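Local coordinates for protein DNA endonuclease I-HmuI (Bacillus phage SPO1, PDB 1U3E) that binds its DNA target through a helix-turn-helix domain and probably cleaves it with an HNH nuclease domain, as an intron-homing endonuclease of phage SPO1, at residues L145-K157 with I161-N173. Sequence-based numbering, arbitrary orientation.
Sequences LGLTRGKVTDVLK and IHHKGYTFRYKLN. With EDO (1,2-ethanediol), chain N; nucleotides of chain B; nucleotides of chain A.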
loop_
_atom_site.group_PDB
_atom_site.type_symbol
_atom_site.label_atom_id
_atom_site.label_comp_id
_atom_site.label_asym_id
_atom_site.label_seq_id
_atom_site.Cartn_x
_atom_site.Cartn_y
_atom_site.Cartn_z
ATOM N N LEU D 145 -31.150 22.363 -4.137
ATOM C CA LEU D 145 -32.465 22.489 -3.519
ATOM C C LEU D 145 -32.499 23.179 -2.160
ATOM O O LEU D 145 -33.528 23.176 -1.493
ATOM C CB LEU D 145 -33.090 21.100 -3.392
ATOM C CG LEU D 145 -32.899 20.198 -4.617
ATOM C CD1 LEU D 145 -33.239 18.770 -4.267
ATOM C CD2 LEU D 145 -33.752 20.694 -5.762
ATOM N N GLY D 146 -31.386 23.766 -1.743
ATOM C CA GLY D 146 -31.375 24.448 -0.464
ATOM C C GLY D 146 -31.783 23.570 0.704
ATOM O O GLY D 146 -32.762 23.851 1.399
ATOM N N LEU D 147 -31.007 22.512 0.922
ATOM C CA LEU D 147 -31.254 21.557 1.989
ATOM C C LEU D 147 -30.003 21.461 2.851
ATOM O O LEU D 147 -28.943 21.939 2.454
ATOM C CB LEU D 147 -31.587 20.194 1.375
ATOM C CG LEU D 147 -32.776 20.270 0.409
ATOM C CD1 LEU D 147 -32.797 19.077 -0.524
ATOM C CD2 LEU D 147 -34.063 20.376 1.209
ATOM N N THR D 148 -30.134 20.858 4.032
ATOM C CA THR D 148 -29.010 20.689 4.946
ATOM C C THR D 148 -28.539 19.253 4.870
ATOM O O THR D 148 -29.337 18.326 4.975
ATOM C CB THR D 148 -29.400 21.025 6.398
ATOM O OG1 THR D 148 -29.335 22.441 6.581
ATOM C CG2 THR D 148 -28.461 20.345 7.396
ATOM N N ARG D 149 -27.233 19.078 4.697
ATOM C CA ARG D 149 -26.661 17.751 4.575
ATOM C C ARG D 149 -26.945 16.833 5.760
ATOM O O ARG D 149 -27.396 15.703 5.574
ATOM C CB ARG D 149 -25.161 17.854 4.312
ATOM C CG ARG D 149 -24.841 18.621 3.052
ATOM C CD ARG D 149 -23.466 18.304 2.514
ATOM N NE ARG D 149 -22.402 18.644 3.449
ATOM C CZ ARG D 149 -21.144 18.241 3.307
ATOM N NH1 ARG D 149 -20.801 17.491 2.268
ATOM N NH2 ARG D 149 -20.230 18.562 4.214
ATOM N N GLY D 150 -26.699 17.301 6.975
ATOM C CA GLY D 150 -26.969 16.452 8.121
ATOM C C GLY D 150 -28.363 15.854 8.021
ATOM O O GLY D 150 -28.554 14.650 8.160
ATOM N N LYS D 151 -29.341 16.712 7.766
ATOM C CA LYS D 151 -30.724 16.285 7.633
ATOM C C LYS D 151 -30.942 15.258 6.523
ATOM O O LYS D 151 -31.410 14.143 6.781
ATOM C CB LYS D 151 -31.610 17.501 7.379
ATOM C CG LYS D 151 -32.332 18.015 8.602
ATOM C CD LYS D 151 -31.411 18.212 9.784
ATOM C CE LYS D 151 -31.475 17.057 10.761
ATOM N NZ LYS D 151 -30.763 17.434 12.013
ATOM N N VAL D 152 -30.613 15.637 5.289
ATOM C CA VAL D 152 -30.790 14.750 4.144
ATOM C C VAL D 152 -30.263 13.360 4.434
ATOM O O VAL D 152 -30.874 12.367 4.058
ATOM C CB VAL D 152 -30.069 15.287 2.905
ATOM C CG1 VAL D 152 -30.216 14.314 1.761
ATOM C CG2 VAL D 152 -30.641 16.624 2.513
ATOM N N THR D 153 -29.102 13.295 5.130
ATOM C CA THR D 153 -28.480 12.020 5.481
ATOM C C THR D 153 -29.361 11.246 6.448
ATOM O O THR D 153 -29.527 10.041 6.312
ATOM C CB THR D 153 -27.049 12.238 6.046
ATOM O OG1 THR D 153 -26.172 12.692 5.005
ATOM C CG2 THR D 153 -26.506 10.945 6.618
ATOM N N ASP D 154 -29.916 11.941 7.437
ATOM C CA ASP D 154 -30.757 11.292 8.439
ATOM C C ASP D 154 -31.913 10.586 7.759
ATOM O O ASP D 154 -32.276 9.460 8.103
ATOM C CB ASP D 154 -31.305 12.312 9.443
ATOM C CG ASP D 154 -30.217 12.963 10.263
ATOM O OD1 ASP D 154 -29.136 12.360 10.383
ATOM O OD2 ASP D 154 -30.446 14.066 10.794
ATOM N N VAL D 155 -32.496 11.260 6.784
ATOM C CA VAL D 155 -33.602 10.675 6.070
ATOM C C VAL D 155 -33.128 9.473 5.288
ATOM O O VAL D 155 -33.808 8.432 5.279
ATOM C CB VAL D 155 -34.230 11.671 5.099
ATOM C CG1 VAL D 155 -35.416 11.081 4.349
ATOM C CG2 VAL D 155 -34.636 12.934 5.836
ATOM N N LEU D 156 -31.974 9.580 4.643
ATOM C CA LEU D 156 -31.442 8.468 3.867
ATOM C C LEU D 156 -31.221 7.217 4.725
ATOM O O LEU D 156 -31.440 6.103 4.260
ATOM C CB LEU D 156 -30.124 8.877 3.194
ATOM C CG LEU D 156 -30.087 9.827 1.986
ATOM C CD1 LEU D 156 -28.674 10.369 1.796
ATOM C CD2 LEU D 156 -30.545 9.102 0.738
ATOM N N LYS D 157 -30.796 7.401 5.975
ATOM C CA LYS D 157 -30.532 6.277 6.884
ATOM C C LYS D 157 -31.764 5.772 7.624
ATOM O O LYS D 157 -31.721 4.717 8.255
ATOM C CB LYS D 157 -29.473 6.655 7.922
ATOM C CG LYS D 157 -28.115 7.001 7.354
ATOM C CD LYS D 157 -27.491 5.836 6.612
ATOM C CE LYS D 157 -26.103 6.198 6.116
ATOM N NZ LYS D 157 -25.255 4.987 5.942
ATOM N N ILE D 161 -37.880 10.727 8.808
ATOM C CA ILE D 161 -38.685 10.315 7.683
ATOM C C ILE D 161 -38.784 11.314 6.537
ATOM O O ILE D 161 -39.105 10.940 5.418
ATOM C CB ILE D 161 -40.078 9.911 8.175
ATOM C CG1 ILE D 161 -40.771 11.070 8.858
ATOM C CG2 ILE D 161 -39.982 8.733 9.126
ATOM C CD1 ILE D 161 -42.175 10.755 9.322
ATOM N N HIS D 162 -38.498 12.570 6.812
ATOM C CA HIS D 162 -38.455 13.615 5.785
ATOM C C HIS D 162 -37.800 14.886 6.297
ATOM O O HIS D 162 -37.501 15.047 7.487
ATOM C CB HIS D 162 -39.857 14.000 5.354
ATOM C CG HIS D 162 -40.649 14.579 6.471
ATOM N ND1 HIS D 162 -41.925 15.086 6.341
ATOM C CD2 HIS D 162 -40.328 14.699 7.781
ATOM C CE1 HIS D 162 -42.358 15.485 7.522
ATOM N NE2 HIS D 162 -41.409 15.260 8.412
ATOM N N HIS D 163 -37.570 15.794 5.333
ATOM C CA HIS D 163 -36.904 17.048 5.605
ATOM C C HIS D 163 -37.311 18.110 4.613
ATOM O O HIS D 163 -37.194 17.914 3.405
ATOM C CB HIS D 163 -35.395 16.799 5.616
ATOM C CG HIS D 163 -34.547 18.075 5.511
ATOM N ND1 HIS D 163 -34.712 19.163 6.337
ATOM C CD2 HIS D 163 -33.544 18.399 4.660
ATOM C CE1 HIS D 163 -33.846 20.103 5.999
ATOM N NE2 HIS D 163 -33.125 19.664 4.984
ATOM N N LYS D 164 -37.768 19.244 5.133
ATOM C CA LYS D 164 -38.225 20.342 4.299
ATOM C C LYS D 164 -39.201 19.858 3.233
ATOM O O LYS D 164 -39.174 20.324 2.093
ATOM C CB LYS D 164 -37.041 21.062 3.653
ATOM C CG LYS D 164 -36.297 21.995 4.593
ATOM C CD LYS D 164 -35.161 22.693 3.872
ATOM C CE LYS D 164 -34.356 23.575 4.804
ATOM N NZ LYS D 164 -33.029 23.928 4.231
ATOM N N GLY D 165 -40.059 18.915 3.615
ATOM C CA GLY D 165 -41.085 18.427 2.711
ATOM C C GLY D 165 -40.622 17.305 1.767
ATOM O O GLY D 165 -41.454 16.540 1.267
ATOM N N TYR D 166 -39.322 17.216 1.518
ATOM C CA TYR D 166 -38.824 16.172 0.643
ATOM C C TYR D 166 -38.477 14.955 1.486
ATOM O O TYR D 166 -38.537 15.009 2.709
ATOM C CB TYR D 166 -37.573 16.616 -0.130
ATOM C CG TYR D 166 -37.601 17.966 -0.793
ATOM C CD1 TYR D 166 -37.477 19.147 -0.065
ATOM C CD2 TYR D 166 -37.704 18.080 -2.169
ATOM C CE1 TYR D 166 -37.421 20.384 -0.696
ATOM C CE2 TYR D 166 -37.652 19.324 -2.814
ATOM C CZ TYR D 166 -37.496 20.458 -2.074
ATOM O OH TYR D 166 -37.406 21.685 -2.686
ATOM N N THR D 167 -38.128 13.900 0.818
ATOM C CA THR D 167 -37.700 12.658 1.418
ATOM C C THR D 167 -36.582 12.166 0.515
ATOM O O THR D 167 -36.475 12.625 -0.621
ATOM C CB THR D 167 -38.829 11.626 1.555
ATOM O OG1 THR D 167 -38.534 10.706 2.614
ATOM C CG2 THR D 167 -38.994 10.859 0.261
ATOM N N PHE D 168 -35.749 11.255 0.985
ATOM C CA PHE D 168 -34.637 10.806 0.183
ATOM C C PHE D 168 -34.408 9.317 0.262
ATOM O O PHE D 168 -34.724 8.696 1.275
ATOM C CB PHE D 168 -33.392 11.603 0.566
ATOM C CG PHE D 168 -33.679 13.075 0.717
ATOM C CD1 PHE D 168 -34.231 13.555 1.902
ATOM C CD2 PHE D 168 -33.450 13.972 -0.326
ATOM C CE1 PHE D 168 -34.537 14.902 2.031
ATOM C CE2 PHE D 168 -33.749 15.311 -0.210
ATOM C CZ PHE D 168 -34.306 15.787 0.978
ATOM N N ARG D 169 -33.856 8.749 -0.807
ATOM C CA ARG D 169 -33.568 7.327 -0.883
ATOM C C ARG D 169 -32.379 7.169 -1.811
ATOM O O ARG D 169 -32.287 7.869 -2.811
ATOM C CB ARG D 169 -34.767 6.552 -1.397
ATOM C CG ARG D 169 -36.057 6.783 -0.645
ATOM C CD ARG D 169 -35.935 6.314 0.800
ATOM N NE ARG D 169 -36.352 7.357 1.738
ATOM C CZ ARG D 169 -37.545 7.417 2.323
ATOM N NH1 ARG D 169 -38.441 6.490 2.075
ATOM N NH2 ARG D 169 -37.849 8.411 3.150
ATOM N N TYR D 170 -31.470 6.256 -1.493
ATOM C CA TYR D 170 -30.287 6.046 -2.331
ATOM C C TYR D 170 -30.601 5.432 -3.682
ATOM O O TYR D 170 -31.558 4.679 -3.827
ATOM C CB TYR D 170 -29.283 5.129 -1.642
ATOM C CG TYR D 170 -28.841 5.581 -0.284
ATOM C CD1 TYR D 170 -29.489 5.141 0.863
ATOM C CD2 TYR D 170 -27.734 6.410 -0.143
ATOM C CE1 TYR D 170 -29.037 5.507 2.118
ATOM C CE2 TYR D 170 -27.272 6.786 1.098
ATOM C CZ TYR D 170 -27.918 6.330 2.228
ATOM O OH TYR D 170 -27.406 6.661 3.465
ATOM N N LYS D 171 -29.784 5.747 -4.671
ATOM C CA LYS D 171 -29.974 5.179 -5.979
ATOM C C LYS D 171 -29.132 3.916 -5.952
ATOM O O LYS D 171 -27.912 3.989 -5.917
ATOM C CB LYS D 171 -29.451 6.124 -7.052
ATOM C CG LYS D 171 -30.106 5.941 -8.415
ATOM C CD LYS D 171 -30.116 4.483 -8.862
ATOM C CE LYS D 171 -30.963 4.277 -10.114
ATOM N NZ LYS D 171 -30.450 5.045 -11.291
ATOM N N LEU D 172 -29.773 2.754 -5.947
ATOM C CA LEU D 172 -29.036 1.493 -5.921
ATOM C C LEU D 172 -28.679 1.059 -7.337
ATOM O O LEU D 172 -29.305 1.492 -8.307
ATOM C CB LEU D 172 -29.869 0.406 -5.246
ATOM C CG LEU D 172 -30.515 0.838 -3.929
ATOM C CD1 LEU D 172 -31.340 -0.308 -3.368
ATOM C CD2 LEU D 172 -29.444 1.265 -2.947
ATOM N N ASN D 173 -27.677 0.194 -7.449
ATOM C CA ASN D 173 -27.221 -0.294 -8.747
ATOM C C ASN D 173 -26.597 0.839 -9.571
ATOM O O ASN D 173 -27.297 1.720 -10.081
ATOM C CB ASN D 173 -28.382 -0.938 -9.518
ATOM C CG ASN D 173 -27.990 -1.352 -10.929
ATOM O OD1 ASN D 173 -27.792 -0.506 -11.804
ATOM N ND2 ASN D 173 -27.868 -2.659 -11.154
HETATM C C1 EDO N . -39.484 14.448 11.314
HETATM O O1 EDO N . -38.303 15.236 11.041
HETATM C C2 EDO N . -39.083 13.142 12.034
HETATM O O2 EDO N . -38.203 12.425 11.168
ATOM P P DG B 9 -32.422 24.341 7.829
ATOM O OP1 DG B 9 -32.697 25.357 6.789
ATOM O OP2 DG B 9 -32.130 22.942 7.434
ATOM O "O5'" DG B 9 -31.202 24.855 8.695
ATOM C "C5'" DG B 9 -31.040 24.336 9.991
ATOM C "C4'" DG B 9 -30.078 25.170 10.793
ATOM O "O4'" DG B 9 -29.967 24.492 12.058
ATOM C "C3'" DG B 9 -28.662 25.249 10.245
ATOM O "O3'" DG B 9 -28.022 26.457 10.695
ATOM C "C2'" DG B 9 -28.025 23.997 10.814
ATOM C "C1'" DG B 9 -28.735 23.799 12.148
ATOM N N9 DG B 9 -29.064 22.400 12.387
ATOM C C8 DG B 9 -29.836 21.600 11.583
ATOM N N7 DG B 9 -29.960 20.385 12.038
ATOM C C5 DG B 9 -29.226 20.383 13.216
ATOM C C6 DG B 9 -28.988 19.341 14.142
ATOM O O6 DG B 9 -29.384 18.166 14.107
ATOM N N1 DG B 9 -28.190 19.771 15.197
ATOM C C2 DG B 9 -27.680 21.033 15.338
ATOM N N2 DG B 9 -26.925 21.236 16.431
ATOM N N3 DG B 9 -27.891 22.017 14.478
ATOM C C4 DG B 9 -28.668 21.622 13.447
ATOM P P DG B 8 -38.270 21.226 8.465
ATOM O OP1 DG B 8 -38.923 22.155 7.531
ATOM O OP2 DG B 8 -37.952 19.852 8.023
ATOM O "O5'" DG B 8 -36.939 21.908 8.993
ATOM C "C5'" DG B 8 -37.020 23.160 9.653
ATOM C "C4'" DG B 8 -35.651 23.695 9.995
ATOM O "O4'" DG B 8 -35.174 23.089 11.226
ATOM C "C3'" DG B 8 -34.610 23.333 8.936
ATOM O "O3'" DG B 8 -33.604 24.356 8.923
ATOM C "C2'" DG B 8 -34.065 22.015 9.455
ATOM C "C1'" DG B 8 -34.050 22.292 10.946
ATOM N N9 DG B 8 -33.984 21.168 11.876
ATOM C C8 DG B 8 -34.487 19.907 11.695
ATOM N N7 DG B 8 -34.150 19.079 12.646
ATOM C C5 DG B 8 -33.399 19.848 13.524
ATOM C C6 DG B 8 -32.744 19.487 14.736
ATOM O O6 DG B 8 -32.700 18.383 15.291
ATOM N N1 DG B 8 -32.094 20.567 15.307
ATOM C C2 DG B 8 -32.076 21.834 14.794
ATOM N N2 DG B 8 -31.397 22.742 15.517
ATOM N N3 DG B 8 -32.678 22.190 13.663
ATOM C C4 DG B 8 -33.313 21.147 13.082
ATOM P P DT A 24 -23.961 8.239 3.877
ATOM O OP1 DT A 24 -24.004 6.790 3.587
ATOM O OP2 DT A 24 -25.017 9.134 3.353
ATOM O "O5'" DT A 24 -23.915 8.410 5.445
ATOM C "C5'" DT A 24 -23.043 9.353 6.002
ATOM C "C4'" DT A 24 -22.645 8.923 7.382
ATOM O "O4'" DT A 24 -21.772 9.968 7.860
ATOM C "C3'" DT A 24 -23.849 8.922 8.318
ATOM O "O3'" DT A 24 -23.765 7.925 9.345
ATOM C "C2'" DT A 24 -23.881 10.346 8.834
ATOM C "C1'" DT A 24 -22.414 10.734 8.857
ATOM N N1 DT A 24 -22.176 12.158 8.567
ATOM C C2 DT A 24 -21.451 12.870 9.485
ATOM O O2 DT A 24 -20.952 12.362 10.477
ATOM N N3 DT A 24 -21.325 14.205 9.203
ATOM C C4 DT A 24 -21.833 14.884 8.112
ATOM O O4 DT A 24 -21.638 16.097 7.998
ATOM C C5 DT A 24 -22.566 14.069 7.175
ATOM C C7 DT A 24 -23.155 14.716 5.963
ATOM C C6 DT A 24 -22.691 12.760 7.439
#
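Phe168 and His163 each receive an aliphatic group of helix 149-157 on a ring face, where the second helix of the C-terminal helix-turn-helix domain lies on strand 167-170 and the turn before it. On Phe168, Val152 CG1 sits over one face, 3.8 Å from CG, while Val155 CG1 lies at the edge, 3.7 Å from CD1; Leu147 CD1 comes in near CE2 and CZ from the loop ahead of the helix. Further along, Leu156 CD2 stands over the centre of the Tyr170 ring, 3.8 Å above its plane.

CG of His163 is anti to the backbone N (chi1 164°), swinging the imidazole toward the helix, and chi2 of 52° turns one face to Lys151 CB, 3.4 Å from the ring centroid. Lys164 CB lies over the opposite face, offset toward its rim. At the ring edge, close to its plane, Thr148 N gives NE2 a weak, long but straight hydrogen bond of 3.4 Å.

Lys151 then bends at chi2 and chi3 and carries NZ to N7 of guanine DG9 of chain B, consistent with a recognition helix in the major groove; Asp154 OD2 forms a salt bridge with Lys151 NZ, while its OD1 hydrogen-bonds N4 of a cytosine base. Outside the two segments, helix 138-145 packs on Val152 and Leu156, and strand 123-126 pairs antiparallel with strand 167-170. At the type I' turn from His163 to Tyr166, the extended Lys164 chain delivers NZ to both Gly146 O, at 2.8 Å, and phosphate oxygen OP1 of DG9 of chain B, at 2.9 Å.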